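Chitinase A (PDB 4RL3) probably hydrolyses the glycosidic bonds of chitin, this chain being the catalytic domain of a class III, family 18 enzyme from a fern. Local coordinates at residues A[74-79]-A[151-156]; A[117-122]-A[139-144]; A[27-32]-A[177-182]; A[49-54]-A[112-117]. All coordinates share one frame; numbering follows the deposited sequence.

Contact 1: residues A[74-79]-A[151-156]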
loop_
_atom_site.group_PDB
_atom_site.type_symbol
_atom_site.label_atom_id
_atom_site.label_comp_id
_atom_site.label_asym_id
_atom_site.label_seq_id
_atom_site.Cartn_x
_atom_site.Cartn_y
_atom_site.Cartn_z
ATOM N N LYS A 74 10.321 -3.753 -7.602
ATOM C CA LYS A 74 10.386 -4.271 -6.235
ATOM C C LYS A 74 9.002 -4.792 -5.865
ATOM O O LYS A 74 7.996 -4.431 -6.489
ATOM C CB LYS A 74 10.805 -3.179 -5.247
ATOM C CG LYS A 74 12.244 -2.695 -5.363
ATOM C CD LYS A 74 12.521 -1.664 -4.275
ATOM C CE LYS A 74 13.929 -1.102 -4.289
ATOM N NZ LYS A 74 14.088 -0.084 -3.208
ATOM N N VAL A 75 8.955 -5.670 -4.867
ATOM C CA VAL A 75 7.681 -6.224 -4.397
ATOM C C VAL A 75 7.607 -6.068 -2.880
ATOM O O VAL A 75 8.518 -6.477 -2.165
ATOM C CB VAL A 75 7.489 -7.703 -4.817
ATOM C CG1 VAL A 75 6.118 -8.217 -4.384
ATOM C CG2 VAL A 75 7.638 -7.838 -6.327
ATOM N N MET A 76 6.542 -5.430 -2.405
ATOM C CA MET A 76 6.334 -5.204 -0.970
ATOM C C MET A 76 5.110 -5.997 -0.522
ATOM O O MET A 76 4.455 -6.638 -1.345
ATOM C CB MET A 76 6.187 -3.696 -0.704
ATOM C CG MET A 76 7.467 -2.876 -0.955
ATOM S SD MET A 76 7.715 -2.502 -2.695
ATOM C CE MET A 76 9.118 -1.399 -2.541
ATOM N N VAL A 77 4.816 -5.991 0.778
ATOM C CA VAL A 77 3.593 -6.616 1.269
ATOM C C VAL A 77 2.842 -5.620 2.145
ATOM O O VAL A 77 3.453 -4.907 2.936
ATOM C CB VAL A 77 3.888 -7.946 2.024
ATOM C CG1 VAL A 77 4.840 -7.736 3.187
ATOM C CG2 VAL A 77 2.597 -8.644 2.474
ATOM N N SER A 78 1.524 -5.582 1.979
ATOM C CA SER A 78 0.643 -4.730 2.765
ATOM C C SER A 78 0.025 -5.510 3.921
ATOM O O SER A 78 -0.342 -6.675 3.773
ATOM C CB SER A 78 -0.453 -4.160 1.872
ATOM O OG SER A 78 -1.202 -3.182 2.568
ATOM N N LEU A 79 -0.054 -4.846 5.074
ATOM C CA LEU A 79 -0.534 -5.434 6.320
ATOM C C LEU A 79 -1.945 -4.983 6.637
ATOM O O LEU A 79 -2.248 -3.788 6.612
ATOM C CB LEU A 79 0.368 -5.041 7.479
ATOM C CG LEU A 79 1.874 -5.148 7.296
ATOM C CD1 LEU A 79 2.556 -4.835 8.617
ATOM C CD2 LEU A 79 2.303 -6.510 6.784
ATOM N N ILE A 151 14.272 -4.352 5.019
ATOM C CA ILE A 151 13.463 -3.652 4.008
ATOM C C ILE A 151 14.148 -2.376 3.571
ATOM O O ILE A 151 14.889 -1.770 4.345
ATOM C CB ILE A 151 12.052 -3.283 4.531
ATOM C CG1 ILE A 151 12.100 -2.278 5.701
ATOM C CG2 ILE A 151 11.274 -4.547 4.900
ATOM C CD1 ILE A 151 10.735 -1.832 6.189
ATOM N N SER A 152 13.888 -1.982 2.324
ATOM C CA SER A 152 14.322 -0.693 1.795
ATOM C C SER A 152 13.188 0.327 1.740
ATOM O O SER A 152 13.455 1.516 1.664
ATOM C CB SER A 152 14.927 -0.849 0.397
ATOM O OG SER A 152 13.995 -1.311 -0.560
ATOM N N VAL A 153 11.930 -0.116 1.775
ATOM C CA VAL A 153 10.783 0.812 1.622
ATOM C C VAL A 153 9.693 0.493 2.628
ATOM O O VAL A 153 9.243 -0.642 2.702
ATOM C CB VAL A 153 10.179 0.759 0.199
ATOM C CG1 VAL A 153 9.082 1.820 0.021
ATOM C CG2 VAL A 153 11.266 0.921 -0.862
ATOM N N ALA A 154 9.284 1.499 3.399
ATOM C CA ALA A 154 8.114 1.398 4.270
ATOM C C ALA A 154 7.117 2.466 3.851
ATOM O O ALA A 154 7.505 3.604 3.527
ATOM C CB ALA A 154 8.492 1.554 5.739
ATOM N N SER A 155 5.841 2.088 3.849
ATOM C CA SER A 155 4.759 3.003 3.515
ATOM C C SER A 155 3.565 2.808 4.421
ATOM O O SER A 155 3.442 1.796 5.116
ATOM C CB SER A 155 4.317 2.841 2.057
ATOM O OG SER A 155 3.895 1.511 1.760
ATOM N N ILE A 156 2.707 3.823 4.416
ATOM C CA ILE A 156 1.435 3.786 5.126
ATOM C C ILE A 156 0.346 4.074 4.110
ATOM O O ILE A 156 0.600 4.754 3.121
ATOM C CB ILE A 156 1.389 4.788 6.306
ATOM C CG1 ILE A 156 1.730 6.208 5.861
ATOM C CG2 ILE A 156 2.353 4.343 7.397
ATOM C CD1 ILE A 156 1.391 7.252 6.899
#

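Contact 2: residues A[117-122]-A[139-144]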
loop_
_atom_site.group_PDB
_atom_site.type_symbol
_atom_site.label_atom_id
_atom_site.label_comp_id
_atom_site.label_asym_id
_atom_site.label_seq_id
_atom_site.Cartn_x
_atom_site.Cartn_y
_atom_site.Cartn_z
ATOM N N ASP A 117 10.795 -6.478 -0.540
ATOM C CA ASP A 117 11.576 -5.257 -0.410
ATOM C C ASP A 117 11.051 -4.291 0.636
ATOM O O ASP A 117 11.689 -3.274 0.911
ATOM C CB ASP A 117 11.587 -4.546 -1.762
ATOM C CG ASP A 117 12.314 -5.341 -2.825
ATOM O OD1 ASP A 117 13.558 -5.386 -2.736
ATOM O OD2 ASP A 117 11.657 -5.939 -3.704
ATOM N N GLY A 118 9.883 -4.578 1.211
ATOM C CA GLY A 118 9.265 -3.628 2.107
ATOM C C GLY A 118 7.873 -3.979 2.554
ATOM O O GLY A 118 7.307 -5.001 2.150
ATOM N N ILE A 119 7.337 -3.126 3.424
ATOM C CA ILE A 119 5.999 -3.311 3.973
ATOM C C ILE A 119 5.193 -2.024 3.872
ATOM O O ILE A 119 5.742 -0.926 3.874
ATOM C CB ILE A 119 6.015 -3.797 5.444
ATOM C CG1 ILE A 119 6.648 -2.770 6.397
ATOM C CG2 ILE A 119 6.752 -5.130 5.535
ATOM C CD1 ILE A 119 6.389 -3.046 7.862
ATOM N N ASP A 120 3.882 -2.199 3.778
ATOM C CA ASP A 120 2.906 -1.127 3.702
ATOM C C ASP A 120 1.907 -1.363 4.832
ATOM O O ASP A 120 1.434 -2.486 5.016
ATOM C CB ASP A 120 2.193 -1.188 2.343
ATOM C CG ASP A 120 1.057 -0.203 2.229
ATOM O OD1 ASP A 120 1.332 1.014 2.246
ATOM O OD2 ASP A 120 -0.104 -0.633 2.099
ATOM N N ILE A 121 1.588 -0.306 5.574
ATOM C CA ILE A 121 0.676 -0.401 6.714
ATOM C C ILE A 121 -0.736 0.007 6.293
ATOM O O ILE A 121 -0.981 1.167 5.958
ATOM C CB ILE A 121 1.145 0.496 7.881
ATOM C CG1 ILE A 121 2.651 0.354 8.141
ATOM C CG2 ILE A 121 0.330 0.179 9.141
ATOM C CD1 ILE A 121 3.163 -1.040 8.463
ATOM N N ASP A 122 -1.670 -0.944 6.343
ATOM C CA ASP A 122 -3.026 -0.722 5.825
ATOM C C ASP A 122 -4.082 -1.248 6.793
ATOM O O ASP A 122 -5.097 -1.801 6.372
ATOM C CB ASP A 122 -3.181 -1.366 4.442
ATOM C CG ASP A 122 -4.463 -0.958 3.726
ATOM O OD1 ASP A 122 -4.938 0.188 3.937
ATOM O OD2 ASP A 122 -4.977 -1.794 2.925
ATOM N N GLY A 139 5.422 1.828 14.568
ATOM C CA GLY A 139 6.652 2.599 14.507
ATOM C C GLY A 139 7.860 1.743 14.843
ATOM O O GLY A 139 8.898 1.792 14.168
ATOM N N GLN A 140 7.729 0.928 15.880
ATOM C CA GLN A 140 8.810 0.008 16.264
ATOM C C GLN A 140 9.060 -1.050 15.195
ATOM O O GLN A 140 10.194 -1.379 14.898
ATOM C CB GLN A 140 8.481 -0.672 17.586
ATOM C CG GLN A 140 8.607 0.232 18.788
ATOM C CD GLN A 140 8.431 -0.551 20.076
ATOM O OE1 GLN A 140 9.275 -1.378 20.420
ATOM N NE2 GLN A 140 7.332 -0.323 20.779
ATOM N N LEU A 141 7.986 -1.602 14.633
ATOM C CA LEU A 141 8.090 -2.596 13.564
ATOM C C LEU A 141 8.892 -2.033 12.387
ATOM O O LEU A 141 9.846 -2.652 11.921
ATOM C CB LEU A 141 6.695 -3.015 13.107
ATOM C CG LEU A 141 6.602 -3.862 11.839
ATOM C CD1 LEU A 141 7.350 -5.181 12.010
ATOM C CD2 LEU A 141 5.154 -4.104 11.475
ATOM N N ILE A 142 8.508 -0.847 11.922
ATOM C CA ILE A 142 9.188 -0.250 10.769
ATOM C C ILE A 142 10.644 0.086 11.099
ATOM O O ILE A 142 11.557 -0.174 10.312
ATOM C CB ILE A 142 8.453 1.011 10.264
ATOM C CG1 ILE A 142 7.089 0.636 9.703
ATOM C CG2 ILE A 142 9.279 1.720 9.209
ATOM C CD1 ILE A 142 6.182 1.828 9.451
ATOM N N THR A 143 10.851 0.658 12.280
ATOM C CA THR A 143 12.173 1.088 12.707
ATOM C C THR A 143 13.115 -0.111 12.796
ATOM O O THR A 143 14.253 -0.058 12.307
ATOM C CB THR A 143 12.097 1.822 14.061
ATOM O OG1 THR A 143 11.338 3.026 13.902
ATOM C CG2 THR A 143 13.481 2.151 14.596
ATOM N N GLN A 144 12.638 -1.206 13.372
ATOM C CA GLN A 144 13.453 -2.415 13.464
ATOM C C GLN A 144 13.730 -3.050 12.102
ATOM O O GLN A 144 14.851 -3.489 11.845
ATOM C CB GLN A 144 12.807 -3.451 14.368
ATOM C CG GLN A 144 12.876 -3.131 15.844
ATOM C CD GLN A 144 12.568 -4.340 16.718
ATOM O OE1 GLN A 144 12.972 -5.471 16.423
ATOM N NE2 GLN A 144 11.907 -4.095 17.823
#

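Contact 3: residues A[27-32]-A[177-182]. With EDO (1,2-ethanediol), chain D.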
loop_
_atom_site.group_PDB
_atom_site.type_symbol
_atom_site.label_atom_id
_atom_site.label_comp_id
_atom_site.label_asym_id
_atom_site.label_seq_id
_atom_site.Cartn_x
_atom_site.Cartn_y
_atom_site.Cartn_z
ATOM N N THR A 27 10.106 3.784 -11.193
ATOM C CA THR A 27 10.383 2.932 -10.041
ATOM C C THR A 27 9.083 2.195 -9.757
ATOM O O THR A 27 8.116 2.806 -9.322
ATOM C CB THR A 27 10.820 3.782 -8.834
ATOM O OG1 THR A 27 12.095 4.376 -9.121
ATOM C CG2 THR A 27 10.938 2.975 -7.565
ATOM N N PHE A 28 9.063 0.889 -10.011
ATOM C CA PHE A 28 7.834 0.100 -10.004
ATOM C C PHE A 28 7.743 -0.779 -8.771
ATOM O O PHE A 28 8.623 -1.608 -8.525
ATOM C CB PHE A 28 7.781 -0.789 -11.258
ATOM C CG PHE A 28 6.433 -1.413 -11.495
ATOM C CD1 PHE A 28 5.959 -2.415 -10.660
ATOM C CD2 PHE A 28 5.621 -0.973 -12.528
ATOM C CE1 PHE A 28 4.715 -2.977 -10.867
ATOM C CE2 PHE A 28 4.375 -1.527 -12.734
ATOM C CZ PHE A 28 3.920 -2.532 -11.903
ATOM N N HIS A 29 6.679 -0.612 -7.994
ATOM C CA HIS A 29 6.432 -1.469 -6.837
ATOM C C HIS A 29 5.134 -2.244 -6.981
ATOM O O HIS A 29 4.069 -1.639 -7.120
ATOM C CB HIS A 29 6.328 -0.652 -5.545
ATOM C CG HIS A 29 7.547 0.158 -5.223
ATOM N ND1 HIS A 29 7.548 1.148 -4.264
ATOM C CD2 HIS A 29 8.815 0.110 -5.706
ATOM C CE1 HIS A 29 8.748 1.694 -4.189
ATOM N NE2 HIS A 29 9.536 1.077 -5.048
ATOM N N PHE A 30 5.206 -3.576 -6.935
ATOM C CA PHE A 30 4.013 -4.357 -6.619
ATOM C C PHE A 30 3.858 -4.378 -5.098
ATOM O O PHE A 30 4.847 -4.428 -4.368
ATOM C CB PHE A 30 4.124 -5.798 -7.117
ATOM C CG PHE A 30 4.032 -5.952 -8.604
ATOM C CD1 PHE A 30 2.814 -5.825 -9.249
ATOM C CD2 PHE A 30 5.155 -6.267 -9.359
ATOM C CE1 PHE A 30 2.715 -5.987 -10.612
ATOM C CE2 PHE A 30 5.059 -6.427 -10.732
ATOM C CZ PHE A 30 3.843 -6.288 -11.355
ATOM N N ILE A 31 2.613 -4.362 -4.633
ATOM C CA ILE A 31 2.319 -4.512 -3.211
ATOM C C ILE A 31 1.340 -5.664 -3.014
ATOM O O ILE A 31 0.149 -5.542 -3.305
ATOM C CB ILE A 31 1.751 -3.225 -2.595
ATOM C CG1 ILE A 31 2.623 -2.018 -2.937
ATOM C CG2 ILE A 31 1.652 -3.386 -1.075
ATOM C CD1 ILE A 31 2.031 -0.711 -2.479
ATOM N N LEU A 32 1.862 -6.785 -2.536
ATOM C CA LEU A 32 1.048 -7.949 -2.215
ATOM C C LEU A 32 0.060 -7.605 -1.119
ATOM O O LEU A 32 0.450 -7.063 -0.079
ATOM C CB LEU A 32 1.945 -9.118 -1.771
ATOM C CG LEU A 32 2.755 -9.747 -2.898
ATOM C CD1 LEU A 32 3.883 -10.634 -2.370
ATOM C CD2 LEU A 32 1.840 -10.515 -3.836
ATOM N N ILE A 177 9.540 6.293 7.291
ATOM C CA ILE A 177 8.418 6.051 6.400
ATOM C C ILE A 177 8.691 6.774 5.087
ATOM O O ILE A 177 8.689 7.994 5.033
ATOM C CB ILE A 177 7.086 6.508 7.028
ATOM C CG1 ILE A 177 6.770 5.656 8.265
ATOM C CG2 ILE A 177 5.938 6.373 6.024
ATOM C CD1 ILE A 177 5.692 6.223 9.146
ATOM N N ASP A 178 8.902 6.010 4.029
ATOM C CA ASP A 178 9.332 6.563 2.754
ATOM C C ASP A 178 8.202 7.115 1.916
ATOM O O ASP A 178 8.410 8.077 1.185
ATOM C CB ASP A 178 10.054 5.491 1.961
ATOM C CG ASP A 178 11.185 4.887 2.737
ATOM O OD1 ASP A 178 12.204 5.598 2.943
ATOM O OD2 ASP A 178 11.050 3.720 3.169
ATOM N N LEU A 179 7.033 6.480 1.989
ATOM C CA LEU A 179 5.924 6.798 1.079
ATOM C C LEU A 179 4.592 6.757 1.803
ATOM O O LEU A 179 4.374 5.916 2.683
ATOM C CB LEU A 179 5.886 5.818 -0.094
ATOM C CG LEU A 179 7.104 5.764 -1.010
ATOM C CD1 LEU A 179 7.055 4.534 -1.883
ATOM C CD2 LEU A 179 7.201 7.030 -1.850
ATOM N N VAL A 180 3.722 7.696 1.441
ATOM C CA VAL A 180 2.371 7.765 1.966
ATOM C C VAL A 180 1.423 7.438 0.814
ATOM O O VAL A 180 1.239 8.242 -0.113
ATOM C CB VAL A 180 2.071 9.150 2.589
ATOM C CG1 VAL A 180 0.633 9.191 3.113
ATOM C CG2 VAL A 180 3.066 9.455 3.706
ATOM N N ASN A 181 0.852 6.235 0.875
ATOM C CA ASN A 181 -0.140 5.759 -0.093
ATOM C C ASN A 181 -1.527 6.282 0.310
ATOM O O ASN A 181 -2.383 5.512 0.742
ATOM C CB ASN A 181 -0.206 4.219 -0.134
ATOM C CG ASN A 181 0.996 3.550 -0.805
ATOM O OD1 ASN A 181 2.040 4.159 -1.095
ATOM N ND2 ASN A 181 0.851 2.259 -1.018
ATOM N N PHE A 182 -1.747 7.588 0.203
ATOM C CA PHE A 182 -3.018 8.145 0.619
ATOM C C PHE A 182 -4.104 7.656 -0.341
ATOM O O PHE A 182 -3.942 7.726 -1.551
ATOM C CB PHE A 182 -2.981 9.676 0.661
ATOM C CG PHE A 182 -4.180 10.275 1.332
ATOM C CD1 PHE A 182 -5.358 10.441 0.626
ATOM C CD2 PHE A 182 -4.149 10.620 2.669
ATOM C CE1 PHE A 182 -6.478 10.953 1.230
ATOM C CE2 PHE A 182 -5.278 11.134 3.285
ATOM C CZ PHE A 182 -6.442 11.304 2.560
HETATM C C1 EDO D . 15.249 5.380 4.349
HETATM O O1 EDO D . 14.448 4.415 3.673
HETATM C C2 EDO D . 14.580 5.772 5.660
HETATM O O2 EDO D . 14.600 4.679 6.587
#

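Contact 4: residues A[49-54]-A[112-117]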
loop_
_atom_site.group_PDB
_atom_site.type_symbol
_atom_site.label_atom_id
_atom_site.label_comp_id
_atom_site.label_asym_id
_atom_site.label_seq_id
_atom_site.Cartn_x
_atom_site.Cartn_y
_atom_site.Cartn_z
ATOM N N PHE A 49 2.260 -12.928 11.502
ATOM C CA PHE A 49 1.610 -12.681 10.209
ATOM C C PHE A 49 1.440 -13.919 9.343
ATOM O O PHE A 49 2.378 -14.694 9.158
ATOM C CB PHE A 49 2.335 -11.572 9.450
ATOM C CG PHE A 49 1.993 -10.214 9.975
ATOM C CD1 PHE A 49 0.903 -9.521 9.455
ATOM C CD2 PHE A 49 2.683 -9.664 11.048
ATOM C CE1 PHE A 49 0.544 -8.279 9.957
ATOM C CE2 PHE A 49 2.330 -8.424 11.551
ATOM C CZ PHE A 49 1.256 -7.738 11.018
ATOM N N ASN A 50 0.214 -14.071 8.836
ATOM C CA ASN A 50 -0.166 -15.110 7.895
ATOM C C ASN A 50 -0.449 -14.511 6.525
ATOM O O ASN A 50 -0.677 -13.304 6.390
ATOM C CB ASN A 50 -1.419 -15.827 8.393
ATOM C CG ASN A 50 -1.127 -16.757 9.548
ATOM O OD1 ASN A 50 -0.219 -17.579 9.466
ATOM N ND2 ASN A 50 -1.891 -16.643 10.620
ATOM N N ILE A 51 -0.440 -15.374 5.518
ATOM C CA ILE A 51 -0.577 -14.970 4.122
ATOM C C ILE A 51 -2.025 -15.010 3.666
ATOM O O ILE A 51 -2.649 -16.076 3.670
ATOM C CB ILE A 51 0.274 -15.888 3.222
ATOM C CG1 ILE A 51 1.759 -15.728 3.580
ATOM C CG2 ILE A 51 0.028 -15.584 1.747
ATOM C CD1 ILE A 51 2.670 -16.741 2.928
ATOM N N TYR A 52 -2.532 -13.855 3.236
ATOM C CA TYR A 52 -3.878 -13.744 2.675
ATOM C C TYR A 52 -3.854 -13.011 1.337
ATOM O O TYR A 52 -4.711 -12.179 1.047
ATOM C CB TYR A 52 -4.848 -13.119 3.671
ATOM C CG TYR A 52 -4.990 -13.966 4.919
ATOM C CD1 TYR A 52 -5.766 -15.128 4.921
ATOM C CD2 TYR A 52 -4.318 -13.628 6.087
ATOM C CE1 TYR A 52 -5.875 -15.905 6.057
ATOM C CE2 TYR A 52 -4.420 -14.401 7.224
ATOM C CZ TYR A 52 -5.204 -15.538 7.205
ATOM O OH TYR A 52 -5.308 -16.304 8.346
ATOM N N TRP A 53 -2.844 -13.317 0.533
ATOM C CA TRP A 53 -2.957 -13.120 -0.910
ATOM C C TRP A 53 -2.937 -14.487 -1.570
ATOM O O TRP A 53 -2.674 -15.504 -0.920
ATOM C CB TRP A 53 -1.843 -12.238 -1.481
ATOM C CG TRP A 53 -0.465 -12.836 -1.453
ATOM C CD1 TRP A 53 0.142 -13.582 -2.428
ATOM C CD2 TRP A 53 0.499 -12.684 -0.413
ATOM N NE1 TRP A 53 1.425 -13.915 -2.046
ATOM C CE2 TRP A 53 1.667 -13.373 -0.813
ATOM C CE3 TRP A 53 0.497 -12.019 0.818
ATOM C CZ2 TRP A 53 2.810 -13.428 -0.019
ATOM C CZ3 TRP A 53 1.635 -12.082 1.600
ATOM C CH2 TRP A 53 2.770 -12.775 1.180
ATOM N N GLN A 54 -3.197 -14.495 -2.875
ATOM C CA GLN A 54 -3.253 -15.738 -3.636
ATOM C C GLN A 54 -1.852 -16.270 -3.905
ATOM O O GLN A 54 -1.344 -16.185 -5.029
ATOM C CB GLN A 54 -4.028 -15.545 -4.941
ATOM C CG GLN A 54 -4.420 -16.863 -5.581
ATOM C CD GLN A 54 -5.322 -16.716 -6.797
ATOM O OE1 GLN A 54 -5.236 -15.746 -7.553
ATOM N NE2 GLN A 54 -6.190 -17.703 -7.003
ATOM N N ASN A 112 12.016 -12.624 3.610
ATOM C CA ASN A 112 13.094 -13.461 3.104
ATOM C C ASN A 112 12.579 -14.599 2.233
ATOM O O ASN A 112 13.205 -14.911 1.221
ATOM C CB ASN A 112 13.940 -13.987 4.259
ATOM C CG ASN A 112 14.801 -12.904 4.867
ATOM O OD1 ASN A 112 15.142 -11.924 4.198
ATOM N ND2 ASN A 112 15.169 -13.071 6.138
ATOM N N GLN A 113 11.441 -15.185 2.592
ATOM C CA GLN A 113 10.871 -16.278 1.811
ATOM C C GLN A 113 10.423 -15.838 0.425
ATOM O O GLN A 113 10.650 -16.546 -0.565
ATOM C CB GLN A 113 9.675 -16.891 2.543
ATOM C CG GLN A 113 9.071 -18.095 1.822
ATOM C CD GLN A 113 7.791 -18.598 2.439
ATOM O OE1 GLN A 113 7.253 -18.016 3.390
ATOM N NE2 GLN A 113 7.270 -19.689 1.874
ATOM N N TYR A 114 9.762 -14.684 0.371
ATOM C CA TYR A 114 9.153 -14.171 -0.860
ATOM C C TYR A 114 10.025 -13.132 -1.594
ATOM O O TYR A 114 9.597 -12.593 -2.613
ATOM C CB TYR A 114 7.749 -13.609 -0.567
ATOM C CG TYR A 114 6.709 -14.710 -0.513
ATOM C CD1 TYR A 114 6.572 -15.502 0.608
ATOM C CD2 TYR A 114 5.872 -14.963 -1.605
ATOM C CE1 TYR A 114 5.655 -16.533 0.645
ATOM C CE2 TYR A 114 4.940 -15.984 -1.573
ATOM C CZ TYR A 114 4.831 -16.766 -0.449
ATOM O OH TYR A 114 3.919 -17.805 -0.412
ATOM N N HIS A 115 11.254 -12.900 -1.126
ATOM C CA HIS A 115 12.199 -11.999 -1.814
ATOM C C HIS A 115 11.648 -10.568 -1.869
ATOM O O HIS A 115 11.751 -9.885 -2.878
ATOM C CB HIS A 115 12.508 -12.492 -3.236
ATOM C CG HIS A 115 12.610 -13.977 -3.354
ATOM N ND1 HIS A 115 13.619 -14.702 -2.762
ATOM C CD2 HIS A 115 11.816 -14.875 -3.981
ATOM C CE1 HIS A 115 13.452 -15.986 -3.035
ATOM N NE2 HIS A 115 12.363 -16.118 -3.773
ATOM N N LEU A 116 11.060 -10.128 -0.766
ATOM C CA LEU A 116 10.373 -8.843 -0.745
ATOM C C LEU A 116 11.300 -7.693 -0.360
ATOM O O LEU A 116 12.412 -7.896 0.132
ATOM C CB LEU A 116 9.173 -8.909 0.207
ATOM C CG LEU A 116 8.178 -10.038 -0.070
ATOM C CD1 LEU A 116 7.036 -10.016 0.932
ATOM C CD2 LEU A 116 7.624 -9.962 -1.482
ATOM N N ASP A 117 10.795 -6.478 -0.540
ATOM C CA ASP A 117 11.576 -5.257 -0.410
ATOM C C ASP A 117 11.051 -4.291 0.636
ATOM O O ASP A 117 11.689 -3.274 0.911
ATOM C CB ASP A 117 11.587 -4.546 -1.762
ATOM C CG ASP A 117 12.314 -5.341 -2.825
ATOM O OD1 ASP A 117 13.558 -5.386 -2.736
ATOM O OD2 ASP A 117 11.657 -5.939 -3.704
#

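Contact 1: residues A[74-79]-A[151-156]
M76 and V153 meet inside a TIM barrel, the fold of glycoside hydrolase family 18, and with K74 and S152, the latter just before the second strand, they illustrate how two parallel strands that are not direct neighbours can still be linked. Strand 118-123 lies between strands 73-81 and 153-156, so the two backbones stay apart, with the CA atoms of M76 and V153 7.9 Å from each other, and side chains alone bridge the gap. The packed part is apolar. M76 leaves its backbone with CG beside the N (chi1 -67°) and then bends at chi2 (81°), which carries its sulfur and methyl round toward the opposite strand. CE of M76 comes to 3.6 Å from CG2 of V153 and lies as close to the branch point of that valine, a methyl set against a forked side chain. H29 of strand 27-36 packs on M76, and L179 packs on V153, which extends this layer across the barrel.

Toward the strand beginnings the contact changes character. S152 is exposed and K74 partly so, and here a single polar link replaces close packing. The lysine chain runs fully extended beyond CG, placing its ammonium group at the serine hydroxyl. Because NZ donates to this oxygen, the hydroxyl can turn its own proton elsewhere, consistent with a second, weak bond from S152 to the carbonyl oxygen of D117 on the intervening segment. The same ammonium also passes the edge of the apolar patch: NZ of K74 lies 3.8 Å from CG2 of V153, and 2.9 Å from OG of S152.

Contact 2: residues A[117-122]-A[139-144]
The carbonyl oxygen of G139 is gripped twice by T143, one turn further along helix 131-147: OG1 of T143 lies 2.7 Å from O of G139, and the backbone N of the same threonine completes the helical bond at 2.9 Å to that oxygen. The two donors come from opposite faces of the carbonyl plane, the hydroxyl standing 35° out of it.

L141 and I142 make the part of this helix that meets the strand apolar. Strand 118-123 and helix 131-147 open a beta-alpha-beta unit and run nearly antiparallel, at 165°, with segment axes 10.3 Å apart. I119 and I121 point outward from the strand. CD1 of I119 comes to 4.0 Å from CD2 of L141 and also leans on CG1 of I142. The extended chain of I142 (chi2 168°) then takes its CD1 to 4.0 Å from CG1 of I121.

Between the isoleucines, D120 projects the other way, into the barrel, where S78, S155 and Y7 bond its carboxylate. The sequence of 117-122 matches the start of the DxxDxDxE signature of family 18. With no hydrogen bond across it, the strand-helix contact rests on non-directional aliphatic packing, whereas the neighbouring D120 is held by directional bonds on the barrel side.

Contact 3: residues A[27-32]-A[177-182]
The interior of the TIM barrel is where strand 27-36 and segment 177-182, which do not pair in the sheet, send side chains to each other. The CA atoms of I31 and N181 are 11.0 Å apart, and two pairs of side chains, reaching in from opposite directions, span such a gap. In the first, CD1 of L179 reaches the edge of the imidazole of H29, close to the ring plane, at 4.0 Å from CE1. In the second, CD1 of I31 ends 3.5 Å from ND2 of N181.

Neither pair is hydrogen-bonded, and the polar groups are satisfied from strand 3-8. R5 bonds ND1 of H29 and OD1 of N181, while ND2 of N181 bonds the hydroxyl of Y7. Both ends of the buried amide are thus engaged, which should fix its rotation as the methyl of I31 touches it. The backbone bends sharply here: N181 is the centre of an inverse gamma turn, closed by a weak bond from N of F182 to O of V180.

Near the start of this segment, O1 of a 1,2-ethanediol, probably from the crystallisation liquor, donates to OD1 of D178 at 2.6 Å. K146 forms a salt bridge with the same carboxylate. Layers of inward-pointing residues from non-adjacent strands, polar groups among them, are typical of a TIM-barrel core.

Contact 4: residues A[49-54]-A[112-117]
I51, on the short strand 50-51, extends its longer branch toward Y114 (chi2 170°), and its CD1 lies 3.7 Å from OH of Y114 and 3.8 Å from CE1 of that ring. The approach is oblique, neither squarely over the ring nor along its edge. The other branch serves its own segment: CG2 of I51 sits over the centre of the indole of W53, 3.5 Å above the plane.

Past Y52 comes W53, and here the contact joins the wall of the barrel to its outer shell, since strand 50-51 is paired antiparallel with barrel strand 27-36 and Y114 comes from the C-terminal region of helix 96-114. The indole meets the tyrosine in a T-shaped (edge-to-face) stack, with planes at 83° and centroids of the six-membered rings 5.2 Å apart. CZ2 of W53 is the atom at the front, 3.7 Å from CE2 of Y114 and offset toward the rim of the ring. A chi1 of 68° swings the indole back under I51, with CZ2 leading toward Y114. The polar ends find partners nearby: NE1 of W53 bonds the carbonyl oxygen of L58, and OH of Y114 bonds ND2 of N55.

All four contacts belong to one curled sheet and the helices round it, and together they sample a barrel from core to shell. Contacts 1 and 3 lie inside, their centres about 6 Å apart; contact 2 lies about 7 Å from contact 1, on the outward face of strand 118-123, and contact 4 about 16 Å from contact 3, beside helix 96-114. Along the chain, contact 3 spans all the others, contact 2 falls within the span of contact 1, and contacts 1 and 4 interleave. D117, shared by contacts 2 and 4, lies in the short connection between helix 96-114 and strand 118-123. Segments distant in sequence thereby become successive layers of one catalytic domain.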